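Local coordinates for protein 1-Cys peroxiredoxin (Vibrio vulnificus MO6-24/O, PDB 5K2I) that probably reduces hydrogen peroxide as a 1-Cys peroxiredoxin of the thioredoxin superfamily, and is implicated in scavenging peroxides and nitric oxide, at residues Ile2-Leu8 against Gly132-Leu137; Leu8-Leu13 against Phe104-Leu108; Leu59-Leu63 against Ala150-Leu154; Val36-Val40 against Ala51-Tyr56. One frame throughout, in Å; residues are numbered along the deposited sequence. Where two conformers were deposited one is given.

Contact 1. Residues Ile2-Leu8 against Gly132-Leu137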
# COMPACT_ATOMS: atom_id res chain seq x y z
N ILE A 2 21.15 -5.92 -1.72
CA ILE A 2 22.22 -6.01 -0.73
C ILE A 2 21.90 -7.06 0.34
O ILE A 2 20.74 -7.26 0.71
CB ILE A 2 22.48 -4.62 -0.08
CG1 ILE A 2 23.74 -4.64 0.78
CG2 ILE A 2 21.26 -4.15 0.71
CD1 ILE A 2 24.33 -3.26 1.05
N ALA A 3 22.94 -7.72 0.84
CA ALA A 3 22.77 -8.71 1.89
C ALA A 3 23.22 -8.17 3.23
O ALA A 3 24.11 -7.30 3.30
CB ALA A 3 23.54 -9.97 1.55
N GLN A 4 22.61 -8.69 4.29
CA GLN A 4 23.09 -8.43 5.64
C GLN A 4 24.51 -8.93 5.75
O GLN A 4 24.86 -9.98 5.18
CB GLN A 4 22.16 -9.09 6.67
CG GLN A 4 20.75 -8.53 6.58
CD GLN A 4 19.74 -9.23 7.45
OE1 GLN A 4 18.65 -8.69 7.70
NE2 GLN A 4 20.07 -10.42 7.92
N GLY A 5 25.34 -8.17 6.46
CA GLY A 5 26.75 -8.48 6.59
C GLY A 5 27.60 -7.78 5.55
O GLY A 5 28.83 -7.76 5.67
N GLN A 6 26.97 -7.23 4.52
CA GLN A 6 27.72 -6.46 3.52
C GLN A 6 27.82 -5.01 3.94
O GLN A 6 26.90 -4.45 4.55
CB GLN A 6 27.06 -6.54 2.14
CG GLN A 6 27.01 -7.94 1.52
CD GLN A 6 26.72 -7.90 0.03
OE1 GLN A 6 25.60 -7.61 -0.39
NE2 GLN A 6 27.74 -8.18 -0.78
N THR A 7 28.94 -4.39 3.61
CA THR A 7 29.09 -2.96 3.76
C THR A 7 28.17 -2.25 2.75
O THR A 7 28.01 -2.74 1.62
CB THR A 7 30.56 -2.57 3.57
OG1 THR A 7 31.36 -3.29 4.52
CG2 THR A 7 30.78 -1.09 3.74
N LEU A 8 27.58 -1.12 3.13
CA LEU A 8 26.82 -0.32 2.19
C LEU A 8 27.65 0.01 0.95
O LEU A 8 28.89 0.11 1.05
CB LEU A 8 26.39 1.00 2.83
CG LEU A 8 25.28 0.99 3.86
CD1 LEU A 8 25.16 2.39 4.49
CD2 LEU A 8 23.97 0.56 3.23
N GLY A 132 28.61 1.13 9.08
CA GLY A 132 28.53 0.97 7.64
C GLY A 132 28.14 -0.41 7.14
O GLY A 132 27.95 -0.57 5.95
N VAL A 133 28.05 -1.39 8.04
CA VAL A 133 27.68 -2.75 7.68
C VAL A 133 26.18 -2.94 7.91
O VAL A 133 25.68 -2.67 8.99
CB VAL A 133 28.46 -3.77 8.51
CG1 VAL A 133 28.05 -5.19 8.15
CG2 VAL A 133 29.96 -3.57 8.28
N VAL A 134 25.47 -3.40 6.88
CA VAL A 134 24.04 -3.67 7.03
C VAL A 134 23.84 -4.86 7.95
O VAL A 134 24.20 -5.98 7.60
CB VAL A 134 23.40 -3.95 5.67
CG1 VAL A 134 21.92 -4.30 5.84
CG2 VAL A 134 23.57 -2.73 4.76
N THR A 135 23.28 -4.64 9.13
CA THR A 135 23.06 -5.72 10.10
C THR A 135 21.65 -6.28 9.98
O THR A 135 21.43 -7.49 10.08
CB THR A 135 23.30 -5.22 11.53
OG1 THR A 135 24.68 -4.83 11.65
CG2 THR A 135 22.98 -6.29 12.55
N THR A 136 20.69 -5.37 9.78
CA THR A 136 19.27 -5.73 9.62
C THR A 136 18.72 -5.03 8.39
O THR A 136 18.95 -3.84 8.22
CB THR A 136 18.42 -5.32 10.84
OG1 THR A 136 18.85 -6.05 12.00
CG2 THR A 136 16.95 -5.61 10.59
N LEU A 137 18.01 -5.75 7.53
CA LEU A 137 17.33 -5.15 6.38
C LEU A 137 15.93 -5.75 6.26
O LEU A 137 15.78 -6.97 6.07
CB LEU A 137 18.10 -5.39 5.08
CG LEU A 137 17.36 -5.04 3.78
CD1 LEU A 137 17.03 -3.56 3.71
CD2 LEU A 137 18.20 -5.44 2.59
O HOH W 1 17.26 -8.82 4.88
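G5 and V134 open a chain of backbone bonds that fastens the N-terminal segment 2-8 to the strand beginning at V133. G5 N donates to V134 O at 2.7 Å. V134 N in turn donates to Q6 O (2.9 Å), and L8 N reaches G132 O at the same length, so that T7 is bridged to V133 without a longer ladder forming. V134 O also receives a CA-H...O contact from Q4.

Q4 supplies the one side-chain bond between the segments. Its CG lies anti to the carbonyl carbon (chi1 -62°) and the chain runs on extended, which carries OE1 to L137 N at 3.0 Å; the donor is tilted 17° from the carbonyl plane. A water that donates to L137 O at 2.7 Å also bonds weakly to Q4 OE1, so L137 N is taken by Q4 OE1 and L137 O by the water. Within 2-8, the Q6 amide folds back so that A3 N donates to Q6 OE1, and Q6 N donates to A3 O, closing the type II turn A3-Q6 with glycine at its third position.

Under the polar layer, V134 CG2 takes L8 CD2 (3.7 Å) and I2 CD1, while L137 CD2 meets I2 CG2. L8 continues inward to M127 and I129 of strand 120-130. On the strand, T135 and T136 both face I128, a classic beta bulge. The irregular, turn-containing N-terminal segment thus adds one beta bridge, T7-V133, along the edge of strand 133-139, which pairs with 120-130 in the mixed sheet of this thioredoxin-like fold.

Contact 2. Residues Leu8-Leu13 against Phe104-Leu108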
# COMPACT_ATOMS: atom_id res chain seq x y z
N LEU A 8 27.58 -1.12 3.13
CA LEU A 8 26.82 -0.32 2.19
C LEU A 8 27.65 0.01 0.95
O LEU A 8 28.89 0.11 1.05
CB LEU A 8 26.39 1.00 2.83
CG LEU A 8 25.28 0.99 3.86
CD1 LEU A 8 25.16 2.39 4.49
CD2 LEU A 8 23.97 0.56 3.23
N PRO A 9 26.99 0.21 -0.19
CA PRO A 9 27.71 0.74 -1.35
C PRO A 9 28.50 1.99 -0.96
O PRO A 9 28.00 2.82 -0.19
CB PRO A 9 26.60 1.10 -2.34
CG PRO A 9 25.43 0.28 -1.92
CD PRO A 9 25.55 0.05 -0.45
N ASN A 10 29.72 2.11 -1.46
CA ASN A 10 30.54 3.27 -1.17
C ASN A 10 30.08 4.42 -2.05
O ASN A 10 30.70 4.72 -3.07
CB ASN A 10 32.01 2.94 -1.40
CG ASN A 10 32.92 4.10 -1.13
OD1 ASN A 10 32.58 5.02 -0.38
ND2 ASN A 10 34.10 4.07 -1.73
N ALA A 11 28.95 5.00 -1.67
CA ALA A 11 28.26 6.01 -2.47
C ALA A 11 27.97 7.23 -1.61
O ALA A 11 28.32 7.25 -0.43
CB ALA A 11 26.96 5.42 -3.03
N THR A 12 27.35 8.24 -2.21
CA THR A 12 27.00 9.44 -1.47
C THR A 12 25.50 9.68 -1.42
O THR A 12 24.75 9.17 -2.25
CB THR A 12 27.67 10.70 -2.05
OG1 THR A 12 27.14 10.99 -3.36
CG2 THR A 12 29.18 10.49 -2.15
N LEU A 13 25.09 10.44 -0.40
CA LEU A 13 23.73 10.96 -0.30
C LEU A 13 23.86 12.44 0.01
O LEU A 13 24.79 12.83 0.71
CB LEU A 13 22.93 10.23 0.77
CG LEU A 13 22.58 8.77 0.50
CD1 LEU A 13 22.03 8.12 1.75
CD2 LEU A 13 21.59 8.66 -0.66
N PHE A 104 22.27 5.57 -5.30
CA PHE A 104 22.43 4.78 -4.07
C PHE A 104 21.42 3.64 -4.05
O PHE A 104 21.75 2.49 -3.76
CB PHE A 104 22.29 5.70 -2.84
CG PHE A 104 22.27 4.99 -1.51
CD1 PHE A 104 23.43 4.55 -0.91
CD2 PHE A 104 21.07 4.81 -0.84
CE1 PHE A 104 23.38 3.91 0.35
CE2 PHE A 104 21.02 4.19 0.40
CZ PHE A 104 22.17 3.74 0.99
N THR A 105 20.18 3.97 -4.42
CA THR A 105 19.08 3.00 -4.41
C THR A 105 19.34 1.87 -5.40
O THR A 105 19.12 0.70 -5.07
CB THR A 105 17.76 3.73 -4.74
OG1 THR A 105 17.53 4.74 -3.75
CG2 THR A 105 16.60 2.78 -4.76
N LYS A 106 19.85 2.22 -6.58
CA LYS A 106 20.17 1.19 -7.56
C LYS A 106 21.35 0.33 -7.09
O LYS A 106 21.36 -0.87 -7.33
CB LYS A 106 20.48 1.81 -8.91
CG LYS A 106 19.25 2.37 -9.59
CD LYS A 106 19.57 2.82 -11.01
CE LYS A 106 20.40 4.07 -11.01
NZ LYS A 106 20.67 4.54 -12.41
N ALA A 107 22.32 0.94 -6.42
CA ALA A 107 23.47 0.19 -5.88
C ALA A 107 23.04 -0.83 -4.83
O ALA A 107 23.70 -1.84 -4.63
CB ALA A 107 24.49 1.14 -5.30
N LEU A 108 21.92 -0.57 -4.15
CA LEU A 108 21.37 -1.49 -3.18
C LEU A 108 20.52 -2.58 -3.82
O LEU A 108 20.17 -3.56 -3.17
CB LEU A 108 20.49 -0.75 -2.17
CG LEU A 108 21.13 0.25 -1.23
CD1 LEU A 108 20.05 0.97 -0.46
CD2 LEU A 108 22.06 -0.45 -0.28
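P9 and A107 meet at the outer end of this wholly apolar contact: both CB and CG of the proline ring lie 3.6 Å from A107 CB. The same ring presses CD against L108 CD2 at 3.5 Å, the two side chains running at about a right angle. L8 CD2 reaches the same methyl from deeper in the fold, 4.1 Å from L108 CD2, so that one leucine branch is shared by two neighbouring residues of the loop.

At the inner end, the F104 ring lies between its own helix and A11-L13. Its CG is turned away from the backbone N (chi1 173°), which carries the ring off the helix and into the bend of 8-13. L13 CD1 sits over the centre of one face, 4.3 Å from the centroid and 9° off the normal, a CH-pi contact; L13 CD2 instead lies beside the root of the side chain, 3.7 Å from F104 CB. L108 CG, one helical turn on, approaches the opposite face towards its rim. A11 CB comes to the edge, near the ring plane, 4.2 Å from F104 CD1.

Helix 103-108, which follows strand 95-98 of the mixed sheet in this thioredoxin-like fold, packs here against the N-terminal segment where that segment enters strand 12-17 of the two-stranded antiparallel sheet. N10, at the centre of an inverse gamma turn, points outward between the inward-facing P9 and A11.

In the next shell, backbone bonds from A11 to V26 and from L13 to H24 fix the loop side. D99 holds the start of the helix segment, its carboxylate oxygens accepting from F104 N and bonding T105 OG1, while Y125 of strand 120-130 backs both F104 and L108.

Contact 3. Residues Leu59-Leu63 against Ala150-Leu154; sequences LADQL and AETIL
Helix segments 59-63 and 150-154 run side by side in nearly the same direction, their axes 10.5 Å apart at closest and inclined by 11°. Each carries an i to i+4 backbone bond, from L63 N to L59 O and from L154 N to A150 O, but 59-63 is kinked, D61 N and Q62 N having no bond to the turn before. The backbones come nearer at the C-terminal end, where the CA atoms of L63 and L154 are 6.0 Å apart.

L59 makes the contact at the N-terminal end. Its CD1 rests 3.6 Å from A150 CB and equally close to the backbone at A150 C and E151 N. The other branch, CD2, lies 3.7 Å from E151 OE2. E151 starts out away from this helix and returns through a bend at chi2 (-77°), bringing OE2 beside the two methyls of L59, the side chains crossing at about a right angle.

These are the helix of the beta-alpha-beta unit 34-40, 53-65, 70-75 and the C-terminal helix, lying together against the mixed sheet of the thioredoxin-like fold. Y56, a turn before L59, touches both A150 and I153, and L63 reaches I71 of strand 70-75.

L154 has its CG anti to the backbone N (chi1 180°), and chi2 (64°) then sets the methyls: CD1 packs against L63 CD2 at 3.9 Å and against the Q62 carbonyl, while CD2 approaches Q62 OE1. L63 CD2 also touches I153 CG2. Where Q62 and E151 are exposed, a water donates to Q62 OE1 and, at 2.6 Å, to E151 OE2, bridging the two side-chain oxygens.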
# COMPACT_ATOMS: atom_id res chain seq x y z
N LEU A 59 9.04 7.22 17.54
CA LEU A 59 9.87 6.18 18.17
C LEU A 59 11.33 6.60 18.37
O LEU A 59 12.13 5.82 18.87
CB LEU A 59 9.85 4.88 17.36
CG LEU A 59 8.69 3.89 17.56
CD1 LEU A 59 9.08 2.50 17.06
CD2 LEU A 59 8.25 3.84 19.01
N ALA A 60 11.68 7.82 17.97
CA ALA A 60 13.08 8.26 17.99
C ALA A 60 13.70 8.14 19.38
O ALA A 60 14.82 7.66 19.52
CB ALA A 60 13.20 9.68 17.48
N ASP A 61 12.98 8.56 20.42
CA ASP A 61 13.52 8.48 21.77
C ASP A 61 13.81 7.03 22.19
O ASP A 61 14.86 6.76 22.80
CB ASP A 61 12.56 9.12 22.78
CG ASP A 61 12.68 10.63 22.80
OD1 ASP A 61 13.69 11.16 22.29
OD2 ASP A 61 11.77 11.29 23.35
N GLN A 62 12.90 6.12 21.87
CA GLN A 62 13.07 4.72 22.25
C GLN A 62 14.21 4.08 21.46
O GLN A 62 14.94 3.26 21.99
CB GLN A 62 11.77 3.95 22.02
CG GLN A 62 10.73 4.19 23.10
CD GLN A 62 9.37 3.67 22.70
OE1 GLN A 62 9.05 2.50 22.91
NE2 GLN A 62 8.56 4.54 22.12
N LEU A 63 14.35 4.48 20.20
CA LEU A 63 15.43 3.97 19.36
C LEU A 63 16.79 4.41 19.89
O LEU A 63 17.72 3.60 20.01
CB LEU A 63 15.25 4.42 17.91
CG LEU A 63 14.09 3.75 17.16
CD1 LEU A 63 13.78 4.52 15.89
CD2 LEU A 63 14.37 2.27 16.84
N ALA A 150 8.61 0.81 12.14
CA ALA A 150 9.66 1.26 13.05
C ALA A 150 9.74 0.35 14.28
O ALA A 150 10.82 0.11 14.80
CB ALA A 150 9.43 2.71 13.47
N GLU A 151 8.59 -0.18 14.72
CA GLU A 151 8.59 -1.12 15.85
C GLU A 151 9.38 -2.39 15.54
O GLU A 151 9.99 -2.97 16.43
CB GLU A 151 7.16 -1.51 16.26
CG GLU A 151 6.39 -0.43 16.98
CD GLU A 151 6.77 -0.25 18.45
OE1 GLU A 151 7.55 -1.07 19.00
OE2 GLU A 151 6.28 0.71 19.07
N THR A 152 9.34 -2.83 14.28
CA THR A 152 10.11 -4.00 13.86
C THR A 152 11.59 -3.73 14.08
O THR A 152 12.33 -4.59 14.56
CB THR A 152 9.88 -4.35 12.39
OG1 THR A 152 8.48 -4.24 12.08
CG2 THR A 152 10.35 -5.77 12.09
N ILE A 153 12.02 -2.52 13.73
CA ILE A 153 13.41 -2.12 13.91
C ILE A 153 13.76 -2.02 15.40
O ILE A 153 14.79 -2.52 15.84
CB ILE A 153 13.69 -0.77 13.21
CG1 ILE A 153 13.64 -0.94 11.68
CG2 ILE A 153 15.02 -0.17 13.66
CD1 ILE A 153 14.76 -1.81 11.11
N LEU A 154 12.87 -1.40 16.18
CA LEU A 154 13.08 -1.29 17.61
C LEU A 154 13.28 -2.66 18.25
O LEU A 154 14.15 -2.84 19.09
CB LEU A 154 11.90 -0.56 18.26
CG LEU A 154 11.99 -0.38 19.78
CD1 LEU A 154 13.17 0.53 20.15
CD2 LEU A 154 10.69 0.18 20.32
O HOH W 2 6.52 1.79 21.46

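Contact 4. Residues Val36-Val40 against Ala51-Tyr56; sequences VLFAV and AHLPGY
F38 and Y56 form an offset stack, their rings nearly parallel at 6° with centroids 4.1 Å apart. Y56 CD2 lies over the centre of the F38 ring, whereas F38 CD1 falls towards the rim of the tyrosine; the two side chains run antiparallel, so the rings overlap only in part. A chi1 of 64° keeps the phenylalanine ring back over the strand's own backbone, facing Y56.

Aliphatic contacts flank the stack. L53 CD1 meets the F38 ring at its edge, in plane, 3.8 Å from CZ; V36 CG1 packs 3.7 Å from Y56 CE1. Further along the strand, and apart from the stacked rings, V40 CG1 abuts H52 CB at 3.5 Å, while the imidazole turns off from the strand.

Polar links are few. A water donates to A39 O (2.8 Å) and to A51 O, joining strand and loop where their backbones do not bond directly. H52, at the N-cap position, accepts from Y56 N through its backbone O in the first turn.

I153 of helix 150-156 touches both V36 and Y56. With strand 70-75 bonded in parallel beside F38, this is the buried strand-to-helix packing of a beta-alpha-beta crossover in the thioredoxin fold.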
# COMPACT_ATOMS: atom_id res chain seq x y z
N VAL A 36 19.88 3.91 12.02
CA VAL A 36 18.64 3.41 11.44
C VAL A 36 18.36 4.23 10.19
O VAL A 36 18.32 5.46 10.26
CB VAL A 36 17.48 3.49 12.43
CG1 VAL A 36 16.15 3.26 11.71
CG2 VAL A 36 17.69 2.49 13.55
N LEU A 37 18.24 3.56 9.05
CA LEU A 37 17.95 4.21 7.78
C LEU A 37 16.66 3.65 7.22
O LEU A 37 16.51 2.43 7.15
CB LEU A 37 19.09 3.98 6.79
CG LEU A 37 18.96 4.52 5.36
CD1 LEU A 37 19.01 6.03 5.39
CD2 LEU A 37 20.06 3.96 4.48
N PHE A 38 15.74 4.51 6.82
CA PHE A 38 14.52 4.02 6.19
C PHE A 38 14.24 4.80 4.92
O PHE A 38 14.57 5.98 4.81
CB PHE A 38 13.31 4.07 7.16
CG PHE A 38 12.91 5.46 7.58
CD1 PHE A 38 13.54 6.07 8.64
CD2 PHE A 38 11.93 6.14 6.89
CE1 PHE A 38 13.20 7.35 9.02
CE2 PHE A 38 11.57 7.42 7.26
CZ PHE A 38 12.21 8.03 8.33
N ALA A 39 13.65 4.10 3.96
CA ALA A 39 13.38 4.66 2.64
C ALA A 39 11.90 4.67 2.31
O ALA A 39 11.14 3.81 2.78
CB ALA A 39 14.13 3.89 1.57
N VAL A 40 11.52 5.62 1.47
CA VAL A 40 10.16 5.76 0.95
C VAL A 40 10.24 5.98 -0.55
O VAL A 40 11.31 6.31 -1.07
CB VAL A 40 9.40 6.94 1.61
CG1 VAL A 40 9.20 6.66 3.10
CG2 VAL A 40 10.14 8.27 1.37
N ALA A 51 5.47 3.26 9.32
CA ALA A 51 6.58 2.71 8.54
C ALA A 51 7.46 3.78 7.90
O ALA A 51 8.45 3.46 7.24
CB ALA A 51 6.05 1.77 7.46
N HIS A 52 7.11 5.06 8.08
CA HIS A 52 8.02 6.10 7.61
C HIS A 52 8.09 7.26 8.60
O HIS A 52 8.08 7.03 9.81
CB HIS A 52 7.63 6.56 6.19
CG HIS A 52 6.39 7.39 6.11
ND1 HIS A 52 6.37 8.64 5.54
CD2 HIS A 52 5.12 7.15 6.54
CE1 HIS A 52 5.15 9.14 5.61
NE2 HIS A 52 4.37 8.26 6.22
N LEU A 53 8.23 8.48 8.11
CA LEU A 53 8.64 9.59 8.96
C LEU A 53 7.86 9.71 10.29
O LEU A 53 8.49 9.76 11.35
CB LEU A 53 8.55 10.90 8.15
CG LEU A 53 9.50 12.05 8.49
CD1 LEU A 53 10.89 11.58 8.91
CD2 LEU A 53 9.60 12.97 7.28
N PRO A 54 6.51 9.72 10.27
CA PRO A 54 5.81 9.84 11.56
C PRO A 54 6.18 8.75 12.55
O PRO A 54 6.36 9.04 13.74
CB PRO A 54 4.34 9.74 11.16
CG PRO A 54 4.29 10.19 9.76
CD PRO A 54 5.56 9.70 9.14
N GLY A 55 6.30 7.52 12.07
CA GLY A 55 6.65 6.39 12.92
C GLY A 55 8.02 6.50 13.56
O GLY A 55 8.20 6.16 14.73
N TYR A 56 8.99 6.98 12.79
CA TYR A 56 10.34 7.12 13.33
C TYR A 56 10.46 8.36 14.20
O TYR A 56 11.25 8.37 15.14
CB TYR A 56 11.38 7.11 12.19
CG TYR A 56 11.50 5.71 11.62
CD1 TYR A 56 12.35 4.77 12.19
CD2 TYR A 56 10.70 5.31 10.55
CE1 TYR A 56 12.41 3.47 11.70
CE2 TYR A 56 10.77 4.00 10.06
CZ TYR A 56 11.63 3.11 10.63
OH TYR A 56 11.71 1.82 10.17
O HOH W 3 9.26 2.92 4.69

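In the fold
Contact 4 is the buried one, its centre about 6 Å from the centre of the chain, and is built on aromatic stacking; the other three are partly buried and lie further out. Contacts 3 and 4 both use helix 53-65 and meet where A150 and I153 pack on Y56. Contact 3 is leucine packing between helices, with a water joining exposed Q62 and E151 on its outer side. Contacts 1 and 2 share L8, touch again between I2 and both P9 and L108, and both involve the N-terminal segment. Contact 1 borders a strand and relies on backbone bonds, while contact 2 faces a helix and is apolar; F104 against L37 connects contact 2 to contact 4.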